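Local coordinates for protein JamJ (Lyngbya majuscula, PDB 5DOZ) that binds NADPH as the enoyl reductase of a polyketide synthase and probably uses it in the reaction that forms a cyclopropane ring, at residues Pro8-Ile13 and His73-Phe78; Val37-Gln42 and Gly82-Val87. One frame throughout, in Å; residues are numbered along the deposited sequence.

Contact 1. Residues Pro8-Ile13 and His73-Phe78; sequences PVQLKI and HLTFGF
Lys12 leaves its strand with CG anti to the carbonyl carbon (chi1 -57°) and then bends twice, at chi2 and chi3, which folds the chain back toward Leu74 although the CB itself starts away from that loop. Phe76 also has CG anti to its carbonyl carbon, and this sets its ring edge-on against the main chain of Leu11 and Lys12 and the CG2 of Ile13. The ammonium end of Lys12 is the direct polar link: NZ donates to Leu74 O over 2.9 Å, standing above the carbonyl plane by 55° rather than on a lone pair. The same NZ also bonds to the carbonyl of Asp72, so one ammonium group grips two carbonyls of the loop, two residues apart. One water accepts from Phe76 N at 2.8 Å and also lies within bonding distance of Leu11 O; a second lies between Ile13 N and Leu74 O, though its 2.5 Å approach to Ile13 N is too short to be relied on. The Phe76 ring presents its rim to the strand. Its CD1 lies 3.5 Å from Leu11 O, in the ring plane, and its CZ lies 3.9 Å from Ile13 CG2, while Leu11 CD2 comes within 4.0 Å of Phe76 CB. Gln10 OE1 approaches Thr75 CG2 at 3.6 Å; the amide nitrogen of Gln10 bonds instead to Ser110 and the hydroxyl of Thr75 to His106 O. The touching parts, 10-13 and 73-76, run 109° apart. The loop, which leads into strand 79-87, is thus joined to strand 9-13, the antiparallel partner of strand 22-26, by a lysine, water and an aromatic rim. The lysine charge, set among main-chain carbonyls, would probably polarise the Leu74 peptide.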
ATOM      1  N   PRO A   8       6.113 -22.974  14.414  1.00 43.48           N
ATOM      2  CA  PRO A   8       6.085 -22.153  13.195  1.00 40.45           C
ATOM      3  C   PRO A   8       4.913 -22.484  12.263  1.00 38.49           C
ATOM      4  O   PRO A   8       4.607 -23.657  12.040  1.00 39.32           O
ATOM      5  CB  PRO A   8       7.429 -22.466  12.514  1.00 40.45           C
ATOM      6  CG  PRO A   8       8.019 -23.619  13.263  1.00 42.04           C
ATOM      7  CD  PRO A   8       7.442 -23.569  14.638  1.00 43.32           C
ATOM      8  N   VAL A   9       4.270 -21.450  11.725  1.00 35.45           N
ATOM      9  CA  VAL A   9       3.069 -21.621  10.899  1.00 33.34           C
ATOM     10  C   VAL A   9       3.051 -20.716   9.665  1.00 31.79           C
ATOM     11  O   VAL A   9       3.749 -19.708   9.610  1.00 30.35           O
ATOM     12  CB  VAL A   9       1.771 -21.399  11.715  1.00 33.27           C
ATOM     13  CG1 VAL A   9       1.497 -22.585  12.636  1.00 34.19           C
ATOM     14  CG2 VAL A   9       1.831 -20.094  12.503  1.00 32.59           C
ATOM     15  N   GLN A  10       2.234 -21.093   8.683  1.00 31.16           N
ATOM     16  CA  GLN A  10       2.029 -20.305   7.473  1.00 29.51           C
ATOM     17  C   GLN A  10       0.538 -20.220   7.136  1.00 29.10           C
ATOM     18  O   GLN A  10      -0.200 -21.192   7.310  1.00 29.20           O
ATOM     19  CB  GLN A  10       2.795 -20.932   6.308  1.00 29.92           C
ATOM     20  CG  GLN A  10       2.714 -20.158   5.004  1.00 29.69           C
ATOM     21  CD  GLN A  10       3.742 -20.625   3.996  1.00 30.10           C
ATOM     22  OE1 GLN A  10       3.460 -21.476   3.156  1.00 30.95           O
ATOM     23  NE2 GLN A  10       4.951 -20.076   4.083  1.00 29.51           N
ATOM     24  N   LEU A  11       0.098 -19.057   6.661  1.00 27.76           N
ATOM     25  CA  LEU A  11      -1.298 -18.890   6.276  1.00 27.57           C
ATOM     26  C   LEU A  11      -1.547 -19.447   4.883  1.00 28.08           C
ATOM     27  O   LEU A  11      -0.851 -19.100   3.918  1.00 27.32           O
ATOM     28  CB  LEU A  11      -1.728 -17.425   6.361  1.00 26.41           C
ATOM     29  CG  LEU A  11      -3.223 -17.121   6.235  1.00 26.43           C
ATOM     30  CD1 LEU A  11      -4.005 -17.680   7.425  1.00 26.35           C
ATOM     31  CD2 LEU A  11      -3.433 -15.618   6.091  1.00 25.47           C
ATOM     32  N   LYS A  12      -2.544 -20.323   4.795  1.00 29.32           N
ATOM     33  CA  LYS A  12      -2.890 -21.000   3.552  1.00 30.67           C
ATOM     34  C   LYS A  12      -4.406 -21.055   3.381  1.00 32.04           C
ATOM     35  O   LYS A  12      -5.162 -20.858   4.334  1.00 31.88           O
ATOM     36  CB  LYS A  12      -2.311 -22.429   3.528  1.00 31.11           C
ATOM     37  CG  LYS A  12      -0.795 -22.536   3.700  1.00 30.64           C
ATOM     38  CD  LYS A  12      -0.023 -22.006   2.499  1.00 30.14           C
ATOM     39  CE  LYS A  12       0.020 -23.014   1.360  1.00 30.79           C
ATOM     40  NZ  LYS A  12       0.549 -22.380   0.119  1.00 29.96           N
ATOM     41  N   ILE A  13      -4.844 -21.327   2.160  1.00 33.99           N
ATOM     42  CA  ILE A  13      -6.262 -21.536   1.884  1.00 36.27           C
ATOM     43  C   ILE A  13      -6.390 -22.753   0.968  1.00 37.98           C
ATOM     44  O   ILE A  13      -5.700 -22.847  -0.045  1.00 38.92           O
ATOM     45  CB  ILE A  13      -6.935 -20.240   1.340  1.00 35.51           C
ATOM     46  CG1 ILE A  13      -8.441 -20.240   1.626  1.00 36.07           C
ATOM     47  CG2 ILE A  13      -6.618 -20.000  -0.133  1.00 35.21           C
ATOM     48  CD1 ILE A  13      -9.053 -18.852   1.650  1.00 35.86           C
ATOM     49  N   HIS A  73      -0.409 -23.292  -3.795  1.00 41.80           N
ATOM     50  CA  HIS A  73       0.835 -22.535  -3.933  1.00 39.86           C
ATOM     51  C   HIS A  73       0.688 -21.078  -3.479  1.00 37.04           C
ATOM     52  O   HIS A  73       1.663 -20.319  -3.470  1.00 36.51           O
ATOM     53  CB  HIS A  73       1.344 -22.604  -5.377  1.00 41.11           C
ATOM     54  CG  HIS A  73       1.464 -24.001  -5.907  1.00 43.21           C
ATOM     55  ND1 HIS A  73       0.880 -24.402  -7.089  1.00 44.70           N
ATOM     56  CD2 HIS A  73       2.085 -25.096  -5.404  1.00 43.74           C
ATOM     57  CE1 HIS A  73       1.148 -25.679  -7.299  1.00 45.86           C
ATOM     58  NE2 HIS A  73       1.874 -26.124  -6.289  1.00 45.42           N
ATOM     59  N   LEU A  74      -0.528 -20.694  -3.100  1.00 35.99           N
ATOM     60  CA  LEU A  74      -0.802 -19.321  -2.684  1.00 33.85           C
ATOM     61  C   LEU A  74      -0.368 -19.069  -1.239  1.00 32.51           C
ATOM     62  O   LEU A  74      -0.705 -19.829  -0.325  1.00 32.61           O
ATOM     63  CB  LEU A  74      -2.284 -18.965  -2.890  1.00 33.52           C
ATOM     64  CG  LEU A  74      -2.743 -17.504  -2.743  1.00 33.35           C
ATOM     65  CD1 LEU A  74      -2.083 -16.576  -3.757  1.00 32.71           C
ATOM     66  CD2 LEU A  74      -4.258 -17.411  -2.848  1.00 33.15           C
ATOM     67  N   THR A  75       0.412 -18.012  -1.054  1.00 30.69           N
ATOM     68  CA  THR A  75       0.758 -17.520   0.275  1.00 29.40           C
ATOM     69  C   THR A  75       0.225 -16.095   0.400  1.00 27.99           C
ATOM     70  O   THR A  75      -0.242 -15.508  -0.580  1.00 28.09           O
ATOM     71  CB  THR A  75       2.283 -17.554   0.532  1.00 29.65           C
ATOM     72  OG1 THR A  75       2.965 -16.824  -0.495  1.00 29.36           O
ATOM     73  CG2 THR A  75       2.807 -19.000   0.577  1.00 29.46           C
ATOM     74  N   PHE A  76       0.280 -15.548   1.606  1.00 26.74           N
ATOM     75  CA  PHE A  76      -0.302 -14.244   1.888  1.00 25.35           C
ATOM     76  C   PHE A  76       0.704 -13.365   2.614  1.00 24.47           C
ATOM     77  O   PHE A  76       1.516 -13.867   3.388  1.00 24.34           O
ATOM     78  CB  PHE A  76      -1.573 -14.414   2.739  1.00 25.37           C
ATOM     79  CG  PHE A  76      -2.659 -15.218   2.066  1.00 25.62           C
ATOM     80  CD1 PHE A  76      -2.724 -16.605   2.225  1.00 26.03           C
ATOM     81  CD2 PHE A  76      -3.619 -14.594   1.279  1.00 25.49           C
ATOM     82  CE1 PHE A  76      -3.722 -17.346   1.611  1.00 26.07           C
ATOM     83  CE2 PHE A  76      -4.620 -15.328   0.660  1.00 25.59           C
ATOM     84  CZ  PHE A  76      -4.672 -16.707   0.829  1.00 26.04           C
ATOM     85  N   GLY A  77       0.651 -12.058   2.356  1.00 23.71           N
ATOM     86  CA  GLY A  77       1.454 -11.080   3.096  1.00 22.86           C
ATOM     87  C   GLY A  77       2.506 -10.379   2.260  1.00 22.29           C
ATOM     88  O   GLY A  77       3.478 -10.999   1.829  1.00 22.03           O
ATOM     89  N   PHE A  78       2.322  -9.073   2.067  1.00 21.95           N
ATOM     90  CA  PHE A  78       3.139  -8.277   1.137  1.00 21.74           C
ATOM     91  C   PHE A  78       4.165  -7.385   1.835  1.00 21.58           C
ATOM     92  O   PHE A  78       5.014  -6.767   1.185  1.00 21.62           O
ATOM     93  CB  PHE A  78       2.236  -7.406   0.250  1.00 21.66           C
ATOM     94  CG  PHE A  78       1.441  -8.180  -0.764  1.00 21.69           C
ATOM     95  CD1 PHE A  78       2.022  -8.580  -1.967  1.00 21.80           C
ATOM     96  CD2 PHE A  78       0.107  -8.484  -0.532  1.00 21.69           C
ATOM     97  CE1 PHE A  78       1.290  -9.287  -2.908  1.00 21.90           C
ATOM     98  CE2 PHE A  78      -0.633  -9.187  -1.471  1.00 21.89           C
ATOM     99  CZ  PHE A  78      -0.041  -9.595  -2.660  1.00 21.96           C
TER
HETATM  100  O   HOH W   1       1.191 -17.104   3.763  1.00 22.14           O
HETATM  101  O   HOH W   2      -3.321 -21.088   0.130  1.00 34.95           O

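Contact 2. Residues Val37-Gln42 and Gly82-Val87; sequences VKVQIQ and GVIVGV
Lys38 O takes two backbone donors, Val85 N at 2.9 Å and Gly86 N at 3.2 Å, both reaching it from the same face of its carbonyl plane. The first bond is nearly straight (169° at the hydrogen) and the second more bent (144°), the signature of two residues facing one. In return Lys38 N donates to Gly86 O over 2.6 Å. Past the bulge the register has moved by one residue, and Gln40 pairs with Val83 through both of its backbone groups, Gln40 N giving 2.7 Å to Val83 O. On one face Val37 CG1, anti to its backbone N (chi1 -176°), meets Ile84 CG2 at 3.8 Å, with Val39 beside them; Val100 of strand 99-103 touches both Val39 and Ile84. On the other face the stem of Lys38 runs alongside Val85, CG to CG1 3.6 Å, and continues outward to Asn29 and Gln30, with Phe112 in a cation-pi contact. Val83 CG1 touches the amide oxygens of both Gln40 and Gln42, 3.5 Å from each OE1. Gly82 brings its CA to 3.1 Å from Gln40 O, a spot where a CB would clash. The paired strands, antiparallel with a classic beta bulge at Val85 and Gly86, belong to the GroES-like domain of the alcohol dehydrogenase family.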
ATOM      1  N   VAL A  37      18.275 -13.530   3.703  1.00 26.74           N
ATOM      2  CA  VAL A  37      18.097 -13.192   5.106  1.00 26.11           C
ATOM      3  C   VAL A  37      16.862 -13.917   5.638  1.00 25.45           C
ATOM      4  O   VAL A  37      15.834 -13.997   4.954  1.00 24.70           O
ATOM      5  CB  VAL A  37      17.937 -11.668   5.305  1.00 26.44           C
ATOM      6  CG1 VAL A  37      17.854 -11.313   6.784  1.00 26.38           C
ATOM      7  CG2 VAL A  37      19.096 -10.917   4.660  1.00 26.90           C
ATOM      8  N   LYS A  38      16.984 -14.465   6.845  1.00 25.24           N
ATOM      9  CA  LYS A  38      15.855 -15.062   7.548  1.00 24.76           C
ATOM     10  C   LYS A  38      15.327 -14.063   8.580  1.00 24.34           C
ATOM     11  O   LYS A  38      16.079 -13.578   9.428  1.00 24.68           O
ATOM     12  CB  LYS A  38      16.273 -16.369   8.227  1.00 25.45           C
ATOM     13  CG  LYS A  38      15.116 -17.183   8.786  1.00 25.79           C
ATOM     14  CD  LYS A  38      15.577 -18.550   9.269  1.00 26.94           C
ATOM     15  CE  LYS A  38      14.431 -19.331   9.906  1.00 27.88           C
ATOM     16  NZ  LYS A  38      14.826 -20.739  10.213  1.00 28.96           N
ATOM     17  N   VAL A  39      14.035 -13.761   8.498  1.00 23.44           N
ATOM     18  CA  VAL A  39      13.414 -12.787   9.397  1.00 23.17           C
ATOM     19  C   VAL A  39      12.290 -13.416  10.206  1.00 22.77           C
ATOM     20  O   VAL A  39      11.413 -14.070   9.648  1.00 22.25           O
ATOM     21  CB  VAL A  39      12.859 -11.564   8.621  1.00 22.72           C
ATOM     22  CG1 VAL A  39      12.233 -10.559   9.579  1.00 22.81           C
ATOM     23  CG2 VAL A  39      13.951 -10.913   7.784  1.00 22.60           C
ATOM     24  N   GLN A  40      12.324 -13.215  11.523  1.00 23.34           N
ATOM     25  CA  GLN A  40      11.229 -13.637  12.403  1.00 23.29           C
ATOM     26  C   GLN A  40      10.113 -12.597  12.346  1.00 22.83           C
ATOM     27  O   GLN A  40      10.292 -11.457  12.786  1.00 23.15           O
ATOM     28  CB  GLN A  40      11.728 -13.826  13.839  1.00 24.41           C
ATOM     29  CG  GLN A  40      10.621 -13.977  14.881  1.00 25.12           C
ATOM     30  CD  GLN A  40      11.128 -13.809  16.300  1.00 26.57           C
ATOM     31  OE1 GLN A  40      12.323 -13.986  16.575  1.00 27.35           O
ATOM     32  NE2 GLN A  40      10.222 -13.474  17.217  1.00 26.94           N
ATOM     33  N   ILE A  41       8.967 -12.998  11.801  1.00 22.11           N
ATOM     34  CA  ILE A  41       7.838 -12.093  11.583  1.00 21.73           C
ATOM     35  C   ILE A  41       7.112 -11.779  12.889  1.00 22.20           C
ATOM     36  O   ILE A  41       6.788 -12.683  13.660  1.00 22.56           O
ATOM     37  CB  ILE A  41       6.835 -12.678  10.558  1.00 21.23           C
ATOM     38  CG1 ILE A  41       7.508 -12.930   9.199  1.00 20.68           C
ATOM     39  CG2 ILE A  41       5.612 -11.781  10.412  1.00 20.99           C
ATOM     40  CD1 ILE A  41       7.942 -11.685   8.443  1.00 20.58           C
ATOM     41  N   GLN A  42       6.835 -10.501  13.128  1.00 22.17           N
ATOM     42  CA  GLN A  42       6.195 -10.098  14.386  1.00 22.71           C
ATOM     43  C   GLN A  42       4.831  -9.415  14.236  1.00 22.21           C
ATOM     44  O   GLN A  42       3.991  -9.513  15.126  1.00 22.70           O
ATOM     45  CB  GLN A  42       7.166  -9.262  15.240  1.00 23.67           C
ATOM     46  CG  GLN A  42       8.468 -10.009  15.511  1.00 24.26           C
ATOM     47  CD  GLN A  42       9.273  -9.453  16.660  1.00 25.75           C
ATOM     48  OE1 GLN A  42      10.314  -8.824  16.455  1.00 26.43           O
ATOM     49  NE2 GLN A  42       8.806  -9.688  17.882  1.00 26.62           N
ATOM     50  N   GLY A  82       9.664  -7.203  11.786  1.00 23.30           N
ATOM     51  CA  GLY A  82      10.193  -8.326  12.537  1.00 23.57           C
ATOM     52  C   GLY A  82      11.650  -8.165  12.907  1.00 24.07           C
ATOM     53  O   GLY A  82      12.177  -7.053  12.939  1.00 24.06           O
ATOM     54  N   VAL A  83      12.299  -9.289  13.185  1.00 24.53           N
ATOM     55  CA  VAL A  83      13.678  -9.286  13.652  1.00 25.15           C
ATOM     56  C   VAL A  83      14.484 -10.324  12.875  1.00 25.39           C
ATOM     57  O   VAL A  83      14.040 -11.454  12.668  1.00 25.34           O
ATOM     58  CB  VAL A  83      13.768  -9.464  15.199  1.00 25.50           C
ATOM     59  CG1 VAL A  83      13.078 -10.745  15.661  1.00 25.61           C
ATOM     60  CG2 VAL A  83      15.211  -9.414  15.686  1.00 25.57           C
ATOM     61  N   ILE A  84      15.660  -9.906  12.421  1.00 26.08           N
ATOM     62  CA  ILE A  84      16.570 -10.780  11.691  1.00 26.47           C
ATOM     63  C   ILE A  84      17.112 -11.889  12.601  1.00 27.24           C
ATOM     64  O   ILE A  84      17.646 -11.624  13.683  1.00 27.32           O
ATOM     65  CB  ILE A  84      17.714  -9.960  11.050  1.00 26.42           C
ATOM     66  CG1 ILE A  84      17.139  -8.977  10.011  1.00 26.17           C
ATOM     67  CG2 ILE A  84      18.766 -10.877  10.438  1.00 26.15           C
ATOM     68  CD1 ILE A  84      18.173  -8.139   9.287  1.00 25.95           C
ATOM     69  N   VAL A  85      16.965 -13.130  12.152  1.00 27.81           N
ATOM     70  CA  VAL A  85      17.397 -14.294  12.919  1.00 28.56           C
ATOM     71  C   VAL A  85      18.470 -15.100  12.172  1.00 28.84           C
ATOM     72  O   VAL A  85      19.103 -15.982  12.752  1.00 29.20           O
ATOM     73  CB  VAL A  85      16.184 -15.182  13.300  1.00 28.94           C
ATOM     74  CG1 VAL A  85      15.657 -15.938  12.090  1.00 28.81           C
ATOM     75  CG2 VAL A  85      16.530 -16.145  14.426  1.00 29.54           C
ATOM     76  N   GLY A  86      18.677 -14.795  10.891  1.00 28.75           N
ATOM     77  CA  GLY A  86      19.680 -15.500  10.091  1.00 28.90           C
ATOM     78  C   GLY A  86      20.128 -14.727   8.870  1.00 29.16           C
ATOM     79  O   GLY A  86      19.301 -14.252   8.085  1.00 29.17           O
ATOM     80  N   VAL A  87      21.440 -14.591   8.708  1.00 29.35           N
ATOM     81  CA  VAL A  87      21.990 -13.876   7.566  1.00 29.82           C
ATOM     82  C   VAL A  87      22.879 -14.808   6.752  1.00 30.64           C
ATOM     83  O   VAL A  87      23.848 -15.357   7.270  1.00 31.08           O
ATOM     84  CB  VAL A  87      22.806 -12.631   7.992  1.00 29.75           C
ATOM     85  CG1 VAL A  87      23.275 -11.861   6.763  1.00 29.16           C
ATOM     86  CG2 VAL A  87      21.987 -11.724   8.902  1.00 29.46           C
TER

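Contact 1 and contact 2 lie about 17 Å apart, centre to centre, on the same side of the chain's centre, and both are partly buried. Their second segments follow one another closely: the loop 73-78 runs into strand 79-87, whose later part pairs in contact 2, and the segments of the two contacts alternate along the chain. Contact 2 is an antiparallel strand pairing interrupted by a bulge, carried by backbone hydrogen bonds, and it buries 520 Å². Contact 1 buries 332 Å² and sets a loop across a strand of a separate two-stranded sheet, relying on a side-chain amine, water and aromatic packing. The side chain of Phe76 in contact 1 lies about 13 Å from the bound NADPH, too far to touch it.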